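Local coordinates for protein heat-inducible transcription repressor HrcA (Thermotoga maritima, PDB 1STZ) that probably acts as a DNA-binding repressor of class I heat shock genes, keeping the grpE-dnaK-dnaJ and groELS operons switched off, at residues D144-R149 and G197-E202; L148-I153 and Q190-L195; E138-R143 and S299-V304; A114-V119 and S329-S334; E106-M111 and F121-L126. All coordinates share one frame; numbering follows the deposited sequence.

Contact 1: residues D144-R149 and G197-E202; sequences DLKILR and GRTVGE
Three backbone hydrogen bonds tie the irregular chain 144-149 to the turn that leads into helix 200-205. The straightest runs from Ile147 N to Arg198 O (2.8 Å, 175° at the hydrogen). The peptide N of Gly197 meets Ile147 O at 3.0 Å, nearly along the C=O axis, and Val200 N gives to Leu145 O at 3.0 Å. Lys146 and Thr199 face each other as a single beta bridge. Gly197 has a positive phi of 92°, where a CB would jam against the carbonyl before it.

Polar side chains organise the helix start. Thr199 is the N-cap: its OG1 takes the bond of Glu202 N at 3.1 Å, while Glu202 OE1 takes that of Thr199 N, which completes a capping box. Arg198 holds the same carboxylate side-on, with NE on OE1 at 3.0 Å and NH2 on OE2 at 3.1 Å, both nitrogens arriving from above the carboxylate plane. Thr199 OG1 is also bonded to Arg143 O.

Apolar contact is slight. Val200 CG2 touches Leu145 CD1, the two side chains lying side by side, and Ile147 CG1 (4.1 Å), which crosses it at about a right angle. The extended Lys146 chain passes Gly197 O.

Glu202 OE1 therefore serves two donors, a cationic one and a peptide one, which would favour its ionised state and fix the first turn of the helix.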
# COMPACT_ATOMS: atom_id res chain seq x y z
N ASP A 144 9.77 -25.58 -21.00
CA ASP A 144 10.23 -24.78 -22.16
C ASP A 144 10.78 -23.41 -21.72
O ASP A 144 10.81 -22.46 -22.52
CB ASP A 144 9.11 -24.62 -23.21
CG ASP A 144 8.16 -23.45 -22.90
OD1 ASP A 144 7.54 -23.45 -21.80
OD2 ASP A 144 8.00 -22.49 -23.71
N LEU A 145 11.20 -23.31 -20.46
CA LEU A 145 11.80 -22.09 -19.93
C LEU A 145 13.27 -22.10 -20.31
O LEU A 145 14.11 -22.61 -19.57
CB LEU A 145 11.66 -22.07 -18.40
CG LEU A 145 10.98 -20.92 -17.66
CD1 LEU A 145 11.41 -20.90 -16.19
CD2 LEU A 145 11.27 -19.59 -18.30
N LYS A 146 13.60 -21.53 -21.47
CA LYS A 146 14.99 -21.46 -21.90
C LYS A 146 15.83 -20.56 -20.98
O LYS A 146 15.40 -19.48 -20.60
CB LYS A 146 15.07 -20.95 -23.34
CG LYS A 146 14.63 -21.95 -24.39
CD LYS A 146 15.36 -21.72 -25.70
CE LYS A 146 15.25 -22.92 -26.66
NZ LYS A 146 16.11 -22.68 -27.86
N ILE A 147 17.02 -21.03 -20.61
CA ILE A 147 18.01 -20.20 -19.94
C ILE A 147 18.72 -19.35 -21.01
O ILE A 147 19.45 -19.88 -21.85
CB ILE A 147 19.03 -21.07 -19.18
CG1 ILE A 147 18.35 -21.88 -18.07
CG2 ILE A 147 20.17 -20.20 -18.61
CD1 ILE A 147 19.18 -23.05 -17.56
N LEU A 148 18.50 -18.04 -20.98
CA LEU A 148 19.07 -17.12 -21.98
C LEU A 148 20.48 -16.69 -21.62
O LEU A 148 21.25 -16.30 -22.50
CB LEU A 148 18.19 -15.88 -22.12
CG LEU A 148 16.70 -16.12 -22.40
CD1 LEU A 148 15.92 -14.84 -22.35
CD2 LEU A 148 16.50 -16.80 -23.76
N ARG A 149 20.82 -16.75 -20.33
CA ARG A 149 22.13 -16.31 -19.84
C ARG A 149 22.34 -16.70 -18.37
O ARG A 149 21.40 -16.69 -17.58
CB ARG A 149 22.22 -14.79 -19.94
CG ARG A 149 23.54 -14.19 -19.54
CD ARG A 149 23.62 -12.72 -19.86
NE ARG A 149 24.69 -12.05 -19.12
CZ ARG A 149 24.69 -10.77 -18.78
NH1 ARG A 149 23.66 -9.99 -19.10
NH2 ARG A 149 25.72 -10.26 -18.10
N GLY A 197 20.51 -21.80 -23.88
CA GLY A 197 19.75 -22.53 -24.89
C GLY A 197 19.05 -23.77 -24.35
O GLY A 197 18.16 -24.32 -24.99
N ARG A 198 19.45 -24.21 -23.16
CA ARG A 198 18.83 -25.35 -22.50
C ARG A 198 17.75 -24.83 -21.59
O ARG A 198 17.80 -23.68 -21.17
CB ARG A 198 19.87 -26.11 -21.70
CG ARG A 198 21.12 -26.34 -22.51
CD ARG A 198 21.58 -27.75 -22.63
NE ARG A 198 20.53 -28.72 -22.94
CZ ARG A 198 20.79 -29.99 -23.21
NH1 ARG A 198 22.04 -30.41 -23.25
NH2 ARG A 198 19.81 -30.84 -23.47
N THR A 199 16.75 -25.65 -21.28
CA THR A 199 15.65 -25.22 -20.42
C THR A 199 15.87 -25.60 -18.96
O THR A 199 16.70 -26.43 -18.66
CB THR A 199 14.29 -25.76 -20.92
OG1 THR A 199 14.20 -27.17 -20.70
CG2 THR A 199 14.17 -25.62 -22.44
N VAL A 200 15.16 -24.94 -18.06
CA VAL A 200 15.21 -25.25 -16.64
C VAL A 200 14.71 -26.68 -16.44
O VAL A 200 15.23 -27.41 -15.62
CB VAL A 200 14.39 -24.26 -15.80
CG1 VAL A 200 14.34 -24.68 -14.33
CG2 VAL A 200 14.96 -22.85 -15.93
N GLY A 201 13.72 -27.08 -17.23
CA GLY A 201 13.19 -28.45 -17.21
C GLY A 201 14.24 -29.50 -17.54
O GLY A 201 14.27 -30.57 -16.95
N GLU A 202 15.12 -29.18 -18.47
CA GLU A 202 16.22 -30.08 -18.79
C GLU A 202 17.20 -30.26 -17.63
O GLU A 202 17.67 -31.37 -17.39
CB GLU A 202 16.95 -29.60 -20.04
CG GLU A 202 16.14 -29.84 -21.31
CD GLU A 202 16.89 -29.41 -22.56
OE1 GLU A 202 17.58 -28.37 -22.53
OE2 GLU A 202 16.78 -30.13 -23.58

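Contact 2: residues L148-I153 and Q190-L195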
# COMPACT_ATOMS: atom_id res chain seq x y z
N LEU A 148 18.50 -18.04 -20.98
CA LEU A 148 19.07 -17.12 -21.98
C LEU A 148 20.48 -16.69 -21.62
O LEU A 148 21.25 -16.30 -22.50
CB LEU A 148 18.19 -15.88 -22.12
CG LEU A 148 16.70 -16.12 -22.40
CD1 LEU A 148 15.92 -14.84 -22.35
CD2 LEU A 148 16.50 -16.80 -23.76
N ARG A 149 20.82 -16.75 -20.33
CA ARG A 149 22.13 -16.31 -19.84
C ARG A 149 22.34 -16.70 -18.37
O ARG A 149 21.40 -16.69 -17.58
CB ARG A 149 22.22 -14.79 -19.94
CG ARG A 149 23.54 -14.19 -19.54
CD ARG A 149 23.62 -12.72 -19.86
NE ARG A 149 24.69 -12.05 -19.12
CZ ARG A 149 24.69 -10.77 -18.78
NH1 ARG A 149 23.66 -9.99 -19.10
NH2 ARG A 149 25.72 -10.26 -18.10
N VAL A 150 23.58 -17.01 -18.01
CA VAL A 150 23.95 -17.32 -16.63
C VAL A 150 24.93 -16.28 -16.14
O VAL A 150 25.98 -16.09 -16.73
CB VAL A 150 24.59 -18.71 -16.51
CG1 VAL A 150 24.98 -19.01 -15.06
CG2 VAL A 150 23.66 -19.77 -17.06
N MET A 151 24.60 -15.62 -15.04
CA MET A 151 25.44 -14.58 -14.46
C MET A 151 26.07 -15.07 -13.16
O MET A 151 25.36 -15.61 -12.30
CB MET A 151 24.62 -13.32 -14.20
CG MET A 151 24.02 -12.65 -15.44
SD MET A 151 22.24 -12.84 -15.51
CE MET A 151 22.09 -14.24 -16.25
N LEU A 152 27.39 -14.92 -13.05
CA LEU A 152 28.13 -15.05 -11.80
C LEU A 152 28.87 -13.76 -11.49
O LEU A 152 29.94 -13.54 -12.02
CB LEU A 152 29.17 -16.15 -11.90
CG LEU A 152 28.80 -17.62 -11.96
CD1 LEU A 152 30.09 -18.41 -11.94
CD2 LEU A 152 27.91 -18.05 -10.81
N ILE A 153 28.31 -12.91 -10.63
CA ILE A 153 28.88 -11.58 -10.35
C ILE A 153 29.63 -11.49 -9.01
O ILE A 153 29.02 -11.51 -7.96
CB ILE A 153 27.74 -10.54 -10.36
CG1 ILE A 153 27.07 -10.51 -11.74
CG2 ILE A 153 28.24 -9.17 -9.97
CD1 ILE A 153 25.76 -11.18 -11.77
N GLN A 190 32.03 -21.14 -18.83
CA GLN A 190 31.72 -22.57 -18.77
C GLN A 190 30.23 -22.79 -18.56
O GLN A 190 29.61 -23.57 -19.28
CB GLN A 190 32.50 -23.25 -17.65
CG GLN A 190 32.39 -24.77 -17.67
CD GLN A 190 33.23 -25.44 -16.61
OE1 GLN A 190 33.23 -25.04 -15.44
NE2 GLN A 190 33.94 -26.49 -17.00
N LEU A 191 29.66 -22.11 -17.57
CA LEU A 191 28.24 -22.25 -17.25
C LEU A 191 27.35 -21.86 -18.45
O LEU A 191 26.38 -22.54 -18.75
CB LEU A 191 27.86 -21.40 -16.02
CG LEU A 191 28.46 -21.85 -14.68
CD1 LEU A 191 28.25 -20.78 -13.62
CD2 LEU A 191 27.84 -23.15 -14.25
N ASN A 192 27.71 -20.78 -19.14
CA ASN A 192 26.95 -20.33 -20.31
C ASN A 192 27.03 -21.28 -21.52
O ASN A 192 26.04 -21.46 -22.22
CB ASN A 192 27.36 -18.90 -20.70
CG ASN A 192 26.58 -17.85 -19.94
OD1 ASN A 192 25.38 -17.71 -20.16
ND2 ASN A 192 27.23 -17.14 -19.03
N PHE A 193 28.18 -21.90 -21.73
CA PHE A 193 28.33 -22.91 -22.77
C PHE A 193 27.42 -24.09 -22.52
O PHE A 193 26.79 -24.60 -23.44
CB PHE A 193 29.77 -23.44 -22.82
CG PHE A 193 30.78 -22.43 -23.27
CD1 PHE A 193 32.14 -22.64 -23.02
CD2 PHE A 193 30.40 -21.26 -23.93
CE1 PHE A 193 33.08 -21.72 -23.42
CE2 PHE A 193 31.35 -20.33 -24.35
CZ PHE A 193 32.69 -20.56 -24.09
N LEU A 194 27.34 -24.51 -21.25
CA LEU A 194 26.58 -25.69 -20.84
C LEU A 194 25.08 -25.48 -20.75
O LEU A 194 24.30 -26.40 -20.99
CB LEU A 194 27.06 -26.15 -19.47
CG LEU A 194 28.49 -26.68 -19.40
CD1 LEU A 194 28.92 -26.87 -17.96
CD2 LEU A 194 28.62 -27.99 -20.19
N LEU A 195 24.67 -24.27 -20.39
CA LEU A 195 23.30 -24.02 -19.97
C LEU A 195 22.48 -23.14 -20.88
O LEU A 195 21.26 -23.23 -20.88
CB LEU A 195 23.31 -23.40 -18.57
CG LEU A 195 23.76 -24.34 -17.46
CD1 LEU A 195 23.77 -23.59 -16.17
CD2 LEU A 195 22.85 -25.55 -17.36
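The strand 149-154, outermost within this chain in a three-stranded antiparallel sheet, is flanked by helix 184-195; the axes of 149-153 and 190-195 run nearly antiparallel (158°) and approach to 7.6 Å. Asn192 reaches out from the helix and pairs its amide with both peptide groups of one strand residue. Val150 N gives to Asn192 OD1 at 2.9 Å, coming from 30° above the carbonyl plane, while Asn192 ND2 gives to Val150 O at 2.8 Å, on a lone pair of that oxygen. With strand 159-166 bonded through Arg149, Met151 and Ile153, this amide takes the place of a further strand at Val150; Glu188 OE2 does the same for Leu152 N, and Glu188 O holds Asn192 ND2 as well. Beside the amide, Val150 sends its two methyls to successive turns of the helix. CG1, anti to the backbone N, meets Leu191 CB at 3.9 Å, and CG2 meets Leu195 CD1 at 3.9 Å. Leu152 crosses Leu191 at about a right angle, and their CD1 atoms press together at 3.4 Å, tighter than normal van der Waals contact. On the other side of the strand Arg149 NH1 bonds Val155 O of the second subunit, and Ile153 packs on Ile153 of the second subunit.

Contact 3: residues E138-R143 and S299-V304; sequences ERPNTR and SPIGSV
A classic beta bulge at Ile301 and Gly302, both facing Tyr294, meets the end of strand 134-138, the antiparallel neighbour of strand 299-309. Glu138 N gives to Ser303 O at 2.8 Å, nearly along the C=O axis. The return bond comes from the side chain: Glu138, with CG anti to the backbone N (chi1 -161°) and the chain extended, brings OE1 to Ser303 N at 3.0 Å through its anti lone pair. Gly302 fits because a CB would clash with Glu138 O. A water joins Glu138 OE1 to Ser303 OG. Two others donate to Ile301 O, linking it to Arg139 O and to Asn141 N, where the chains part. Pro140 CB rests on Ile301 CG2 at 3.7 Å. An alanine at Glu138 would remove the carboxylate, so Ser303 N would probably lose its acceptor and the strand end fray. One carboxylate oxygen thus stands in for a peptide carbonyl at the Glu138-Ser303 pair, and beyond it water links the two backbones.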
# COMPACT_ATOMS: atom_id res chain seq x y z
N GLU A 138 -0.33 -21.04 -10.61
CA GLU A 138 0.55 -21.89 -11.37
C GLU A 138 1.78 -21.09 -11.88
O GLU A 138 1.61 -20.13 -12.63
CB GLU A 138 -0.23 -22.49 -12.53
CG GLU A 138 0.40 -23.72 -13.14
CD GLU A 138 -0.40 -24.30 -14.29
OE1 GLU A 138 -1.22 -23.58 -14.91
OE2 GLU A 138 -0.20 -25.50 -14.59
N ARG A 139 2.99 -21.48 -11.46
CA ARG A 139 4.24 -20.92 -11.95
C ARG A 139 4.46 -21.27 -13.43
O ARG A 139 3.94 -22.26 -13.92
CB ARG A 139 5.44 -21.44 -11.13
CG ARG A 139 5.39 -21.09 -9.66
CD ARG A 139 6.63 -21.51 -8.86
NE ARG A 139 6.70 -20.82 -7.57
CZ ARG A 139 6.29 -21.29 -6.39
NH1 ARG A 139 5.71 -22.48 -6.25
NH2 ARG A 139 6.44 -20.53 -5.31
N PRO A 140 5.23 -20.48 -14.16
CA PRO A 140 5.50 -20.81 -15.56
C PRO A 140 6.12 -22.21 -15.65
O PRO A 140 6.93 -22.59 -14.80
CB PRO A 140 6.50 -19.73 -15.98
CG PRO A 140 6.26 -18.62 -15.04
CD PRO A 140 5.95 -19.26 -13.73
N ASN A 141 5.71 -22.98 -16.65
CA ASN A 141 6.19 -24.34 -16.81
C ASN A 141 7.68 -24.33 -17.16
O ASN A 141 8.09 -23.64 -18.08
CB ASN A 141 5.38 -25.05 -17.90
CG ASN A 141 5.48 -26.57 -17.84
OD1 ASN A 141 6.54 -27.14 -17.54
ND2 ASN A 141 4.36 -27.24 -18.13
N THR A 142 8.48 -25.06 -16.39
CA THR A 142 9.93 -25.13 -16.60
C THR A 142 10.31 -25.88 -17.87
O THR A 142 11.41 -25.72 -18.38
CB THR A 142 10.65 -25.78 -15.41
OG1 THR A 142 10.08 -27.06 -15.12
CG2 THR A 142 10.46 -24.97 -14.16
N ARG A 143 9.41 -26.72 -18.36
CA ARG A 143 9.67 -27.55 -19.53
C ARG A 143 10.25 -26.80 -20.74
O ARG A 143 11.13 -27.32 -21.42
CB ARG A 143 8.39 -28.29 -19.93
CG ARG A 143 8.43 -28.99 -21.28
CD ARG A 143 7.09 -29.58 -21.65
NE ARG A 143 6.80 -29.43 -23.08
CZ ARG A 143 5.58 -29.50 -23.61
NH1 ARG A 143 4.50 -29.71 -22.85
NH2 ARG A 143 5.43 -29.35 -24.93
N SER A 299 -0.34 -16.20 -25.47
CA SER A 299 0.05 -17.50 -24.87
C SER A 299 -0.23 -17.59 -23.37
O SER A 299 0.31 -16.82 -22.61
CB SER A 299 1.54 -17.75 -25.11
OG SER A 299 1.75 -18.11 -26.46
N PRO A 300 -1.05 -18.54 -22.92
CA PRO A 300 -1.27 -18.71 -21.48
C PRO A 300 0.00 -19.21 -20.80
O PRO A 300 0.60 -20.16 -21.27
CB PRO A 300 -2.38 -19.76 -21.38
CG PRO A 300 -2.72 -20.18 -22.74
CD PRO A 300 -1.80 -19.52 -23.71
N ILE A 301 0.42 -18.56 -19.73
CA ILE A 301 1.59 -18.99 -18.97
C ILE A 301 1.21 -19.91 -17.81
O ILE A 301 1.93 -20.87 -17.51
CB ILE A 301 2.35 -17.79 -18.45
CG1 ILE A 301 2.81 -16.88 -19.60
CG2 ILE A 301 3.56 -18.23 -17.63
CD1 ILE A 301 3.51 -17.63 -20.74
N GLY A 302 0.08 -19.61 -17.16
CA GLY A 302 -0.43 -20.41 -16.05
C GLY A 302 -1.85 -20.04 -15.66
O GLY A 302 -2.38 -19.02 -16.09
N SER A 303 -2.45 -20.87 -14.83
CA SER A 303 -3.75 -20.61 -14.23
C SER A 303 -3.63 -20.07 -12.79
O SER A 303 -2.67 -20.35 -12.07
CB SER A 303 -4.58 -21.89 -14.26
OG SER A 303 -4.78 -22.28 -15.61
N VAL A 304 -4.63 -19.28 -12.41
CA VAL A 304 -4.80 -18.75 -11.06
C VAL A 304 -6.14 -19.22 -10.50
O VAL A 304 -7.14 -19.20 -11.20
CB VAL A 304 -4.80 -17.22 -11.07
CG1 VAL A 304 -4.91 -16.66 -9.66
CG2 VAL A 304 -3.54 -16.69 -11.76
O HOH W 1 -2.77 -23.00 -17.41
O HOH W 2 2.06 -23.30 -16.13
O HOH W 3 4.10 -21.69 -18.61

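Contact 4: residues A114-V119 and S329-S334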
# COMPACT_ATOMS: atom_id res chain seq x y z
N ALA A 114 11.93 -7.30 -11.36
CA ALA A 114 12.31 -8.08 -12.52
C ALA A 114 12.33 -9.61 -12.27
O ALA A 114 12.64 -10.36 -13.16
CB ALA A 114 13.70 -7.61 -13.01
N ASP A 115 12.02 -10.05 -11.05
CA ASP A 115 12.00 -11.47 -10.69
C ASP A 115 10.54 -11.92 -10.80
O ASP A 115 9.69 -11.47 -10.03
CB ASP A 115 12.52 -11.66 -9.25
CG ASP A 115 12.59 -13.15 -8.81
OD1 ASP A 115 12.03 -14.06 -9.46
OD2 ASP A 115 13.22 -13.49 -7.78
N PRO A 116 10.23 -12.78 -11.75
CA PRO A 116 8.84 -13.22 -11.91
C PRO A 116 8.29 -13.92 -10.65
O PRO A 116 7.10 -13.80 -10.41
CB PRO A 116 8.90 -14.16 -13.12
CG PRO A 116 10.32 -14.59 -13.24
CD PRO A 116 11.13 -13.41 -12.74
N GLU A 117 9.14 -14.57 -9.87
CA GLU A 117 8.71 -15.27 -8.66
C GLU A 117 8.18 -14.28 -7.62
O GLU A 117 7.14 -14.53 -7.01
CB GLU A 117 9.85 -16.12 -8.10
CG GLU A 117 9.56 -16.83 -6.78
CD GLU A 117 8.42 -17.85 -6.86
OE1 GLU A 117 7.81 -18.11 -5.80
OE2 GLU A 117 8.13 -18.37 -7.97
N LYS A 118 8.89 -13.18 -7.44
CA LYS A 118 8.46 -12.13 -6.52
C LYS A 118 7.15 -11.45 -7.00
O LYS A 118 6.32 -11.04 -6.18
CB LYS A 118 9.59 -11.12 -6.33
CG LYS A 118 9.27 -9.96 -5.39
CD LYS A 118 9.04 -10.43 -3.95
CE LYS A 118 8.87 -9.24 -3.00
NZ LYS A 118 9.34 -9.56 -1.62
N VAL A 119 6.97 -11.33 -8.31
CA VAL A 119 5.76 -10.73 -8.84
C VAL A 119 4.56 -11.65 -8.56
O VAL A 119 3.52 -11.17 -8.15
CB VAL A 119 5.83 -10.42 -10.35
CG1 VAL A 119 4.48 -9.98 -10.85
CG2 VAL A 119 6.86 -9.34 -10.63
N SER A 329 -0.79 -10.56 -16.45
CA SER A 329 -0.66 -10.59 -17.90
C SER A 329 0.19 -9.43 -18.39
O SER A 329 1.00 -9.59 -19.30
CB SER A 329 -2.03 -10.57 -18.59
OG SER A 329 -2.65 -11.82 -18.40
N GLU A 330 0.02 -8.27 -17.77
CA GLU A 330 0.80 -7.09 -18.16
C GLU A 330 2.29 -7.26 -17.85
O GLU A 330 3.14 -6.95 -18.69
CB GLU A 330 0.33 -5.86 -17.43
CG GLU A 330 -0.30 -4.81 -18.31
CD GLU A 330 -1.14 -3.85 -17.49
OE1 GLU A 330 -2.31 -3.63 -17.87
OE2 GLU A 330 -0.62 -3.33 -16.47
N TYR A 331 2.59 -7.72 -16.63
CA TYR A 331 3.96 -8.00 -16.26
C TYR A 331 4.58 -9.03 -17.24
O TYR A 331 5.63 -8.80 -17.81
CB TYR A 331 4.12 -8.48 -14.80
CG TYR A 331 5.58 -8.81 -14.54
CD1 TYR A 331 6.49 -7.82 -14.19
CD2 TYR A 331 6.05 -10.09 -14.76
CE1 TYR A 331 7.84 -8.13 -14.01
CE2 TYR A 331 7.40 -10.40 -14.61
CZ TYR A 331 8.29 -9.42 -14.23
OH TYR A 331 9.63 -9.77 -14.07
N PHE A 332 3.92 -10.17 -17.43
CA PHE A 332 4.52 -11.26 -18.22
C PHE A 332 4.64 -10.91 -19.71
O PHE A 332 5.64 -11.27 -20.36
CB PHE A 332 3.80 -12.59 -17.95
CG PHE A 332 4.25 -13.23 -16.68
CD1 PHE A 332 3.65 -12.91 -15.47
CD2 PHE A 332 5.34 -14.08 -16.68
CE1 PHE A 332 4.12 -13.46 -14.30
CE2 PHE A 332 5.80 -14.65 -15.51
CZ PHE A 332 5.20 -14.34 -14.31
N THR A 333 3.68 -10.14 -20.21
CA THR A 333 3.65 -9.70 -21.60
C THR A 333 4.66 -8.60 -21.90
O THR A 333 5.19 -8.54 -23.01
CB THR A 333 2.23 -9.18 -21.97
OG1 THR A 333 1.28 -10.24 -21.89
CG2 THR A 333 2.15 -8.75 -23.44
N SER A 334 4.88 -7.69 -20.95
CA SER A 334 5.81 -6.58 -21.16
C SER A 334 7.24 -7.10 -21.03
O SER A 334 8.15 -6.57 -21.61
CB SER A 334 5.56 -5.45 -20.16
OG SER A 334 5.93 -5.84 -18.85
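The Tyr331 ring carries Val119 CG2 over the centre of one face, a CH-pi contact 3.8 Å from the centroid and 12° off the normal. At its edge, near the plane, lies Ala114 C. The Phe332 ring takes Tyr331 CD2 on a face, offset toward the rim, and meets Pro116 CB obliquely at its CZ (3.9 Å). Here the last turns of the C-terminal helix 314-334 pack against the first turn of helix 116-131. Tyr331 CG stands anti to the backbone N (chi1 177°), which carries the ring across to the other helix. Its OH passes 3.2 Å from Ala114 O at a poor angle for bonding; the hydroxyl is instead bonded to Phe168 O. An alanine at Tyr331 would strip Val119 of its aromatic face and would probably loosen the junction of the two helices. Tyr331 also packs on Lys177 of the second subunit, and Ala114 makes backbone hydrogen bonds there. Asp115 is the N-cap of helix 116-131: its OD1 accepts from Glu117 N at 3.0 Å.

Contact 5: residues E106-M111 and F121-L126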
# COMPACT_ATOMS: atom_id res chain seq x y z
N GLU A 106 -5.64 -1.37 -6.44
CA GLU A 106 -4.83 -0.51 -7.30
C GLU A 106 -3.43 -0.24 -6.74
O GLU A 106 -2.56 0.25 -7.49
CB GLU A 106 -5.52 0.81 -7.59
CG GLU A 106 -6.74 0.71 -8.49
CD GLU A 106 -7.40 2.06 -8.69
OE1 GLU A 106 -8.66 2.12 -8.86
OE2 GLU A 106 -6.67 3.10 -8.67
N THR A 107 -3.18 -0.56 -5.47
CA THR A 107 -1.83 -0.49 -4.91
C THR A 107 -0.91 -1.58 -5.43
O THR A 107 0.30 -1.54 -5.19
CB THR A 107 -1.81 -0.54 -3.37
OG1 THR A 107 -2.19 -1.86 -2.90
CG2 THR A 107 -2.80 0.46 -2.76
N PHE A 108 -1.46 -2.56 -6.14
CA PHE A 108 -0.61 -3.60 -6.69
C PHE A 108 0.35 -2.97 -7.70
O PHE A 108 -0.05 -2.22 -8.59
CB PHE A 108 -1.39 -4.71 -7.37
CG PHE A 108 -0.51 -5.82 -7.87
CD1 PHE A 108 0.07 -6.70 -6.99
CD2 PHE A 108 -0.22 -5.94 -9.22
CE1 PHE A 108 0.91 -7.72 -7.44
CE2 PHE A 108 0.63 -6.98 -9.68
CZ PHE A 108 1.18 -7.86 -8.79
N LYS A 109 1.61 -3.26 -7.52
CA LYS A 109 2.61 -2.89 -8.50
C LYS A 109 3.62 -4.00 -8.63
O LYS A 109 4.04 -4.60 -7.63
CB LYS A 109 3.32 -1.60 -8.12
CG LYS A 109 3.77 -1.52 -6.69
CD LYS A 109 4.74 -0.33 -6.52
CE LYS A 109 4.43 0.50 -5.29
NZ LYS A 109 5.53 1.48 -4.99
N SER A 110 3.94 -4.28 -9.88
CA SER A 110 5.13 -5.05 -10.22
C SER A 110 6.27 -4.04 -10.28
O SER A 110 7.42 -4.43 -10.35
CB SER A 110 4.96 -5.75 -11.56
OG SER A 110 3.85 -5.23 -12.25
N MET A 111 5.91 -2.75 -10.28
CA MET A 111 6.84 -1.64 -10.11
C MET A 111 8.04 -1.85 -11.00
O MET A 111 7.81 -2.14 -12.19
CB MET A 111 7.11 -1.33 -8.62
CG MET A 111 7.68 -2.43 -7.73
SD MET A 111 7.95 -1.82 -6.00
CE MET A 111 9.47 -0.89 -6.09
N PHE A 121 4.45 -13.81 -6.13
CA PHE A 121 4.34 -13.76 -4.67
C PHE A 121 3.47 -12.59 -4.21
O PHE A 121 2.60 -12.75 -3.36
CB PHE A 121 5.73 -13.63 -4.01
CG PHE A 121 5.68 -13.61 -2.49
CD1 PHE A 121 5.65 -12.42 -1.79
CD2 PHE A 121 5.62 -14.80 -1.77
CE1 PHE A 121 5.58 -12.42 -0.40
CE2 PHE A 121 5.57 -14.80 -0.37
CZ PHE A 121 5.54 -13.61 0.31
N LEU A 122 3.71 -11.40 -4.78
CA LEU A 122 2.96 -10.22 -4.42
C LEU A 122 1.51 -10.33 -4.86
O LEU A 122 0.62 -9.97 -4.11
CB LEU A 122 3.59 -8.97 -5.01
CG LEU A 122 4.94 -8.60 -4.40
CD1 LEU A 122 5.67 -7.61 -5.28
CD2 LEU A 122 4.76 -8.04 -2.99
N ALA A 123 1.29 -10.82 -6.07
CA ALA A 123 -0.05 -10.99 -6.60
C ALA A 123 -0.88 -11.95 -5.74
O ALA A 123 -2.01 -11.63 -5.38
CB ALA A 123 -0.02 -11.45 -8.07
N GLY A 124 -0.33 -13.10 -5.40
CA GLY A 124 -1.06 -14.13 -4.67
C GLY A 124 -1.44 -13.65 -3.29
O GLY A 124 -2.58 -13.82 -2.81
N ASN A 125 -0.50 -12.96 -2.66
CA ASN A 125 -0.70 -12.46 -1.33
C ASN A 125 -1.69 -11.29 -1.25
O ASN A 125 -2.47 -11.22 -0.29
CB ASN A 125 0.63 -12.16 -0.67
CG ASN A 125 1.34 -13.45 -0.21
OD1 ASN A 125 0.94 -14.06 0.79
ND2 ASN A 125 2.33 -13.91 -0.97
N LEU A 126 -1.68 -10.39 -2.23
CA LEU A 126 -2.63 -9.28 -2.22
C LEU A 126 -4.06 -9.82 -2.51
O LEU A 126 -5.02 -9.40 -1.88
CB LEU A 126 -2.26 -8.22 -3.25
CG LEU A 126 -3.19 -7.00 -3.25
CD1 LEU A 126 -3.10 -6.23 -1.94
CD2 LEU A 126 -2.85 -6.04 -4.39
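One bump fills one hollow: the Phe108 ring leaves the chain between helices 103-106 and 116-131 and lodges in the shallow dip formed by Leu122, Ala123 and Leu126. CG anti to the backbone N (chi1 -177°) aims the ring at the helix. Its leading corner, CE1, drops onto the backbone itself, 3.4 Å from Ala123 N, with Leu122 C near the plane at the ring edge. Ala123 is the floor of the dip; its small CB lies 3.9 Å from Phe108 CZ, so the ring can come this close.

The walls are the two leucines. On one side Leu122 CB stands 3.8 Å from Phe108 CE1, and Leu122 CD1 reaches on toward Lys109 O (4.2 Å). A turn later Leu126, with CG anti to its backbone N, lays CD2 against the stem of the phenylalanine, 3.6 Å from Phe108 CB.

Arg327 of helix 314-334 also touches Phe108, and Ile324 touches Ala123, so the ring sits where two helices meet. Leu182 of the third subunit packs on Thr107 and Leu126, and Lys109 NZ bonds Gln190 OE1 of the third subunit.

No hydrogen bond joins the two segments; van der Waals contact, mostly of the Phe108 ring, makes the fit between them, so shape rather than polarity would set it, while the polar end of Lys109 turns to another subunit.

Contact 5 closes early, between 106 and 126, and its segments alternate with those of contact 4; both use helix 116-131, with about 10 Å between centres. Contact 4 then spans nearly the whole C-terminal part. Contact 3 is nested inside it (centres about 12 Å apart, joined by the Arg139-Glu117 salt bridge), and contact 1 inside contact 3 (centres about 15 Å apart). Contacts 1 and 2 share Leu148 and Arg149, their centres about 11 Å apart. Contact 3 belongs to the five-stranded sheet, contact 2 to the separate three-stranded one, about 24 Å away between centres; 139-148 links them, so contact 1 sits at that junction. All but contact 3 touch another subunit, so elements holding the C-terminal part together also join the assembly.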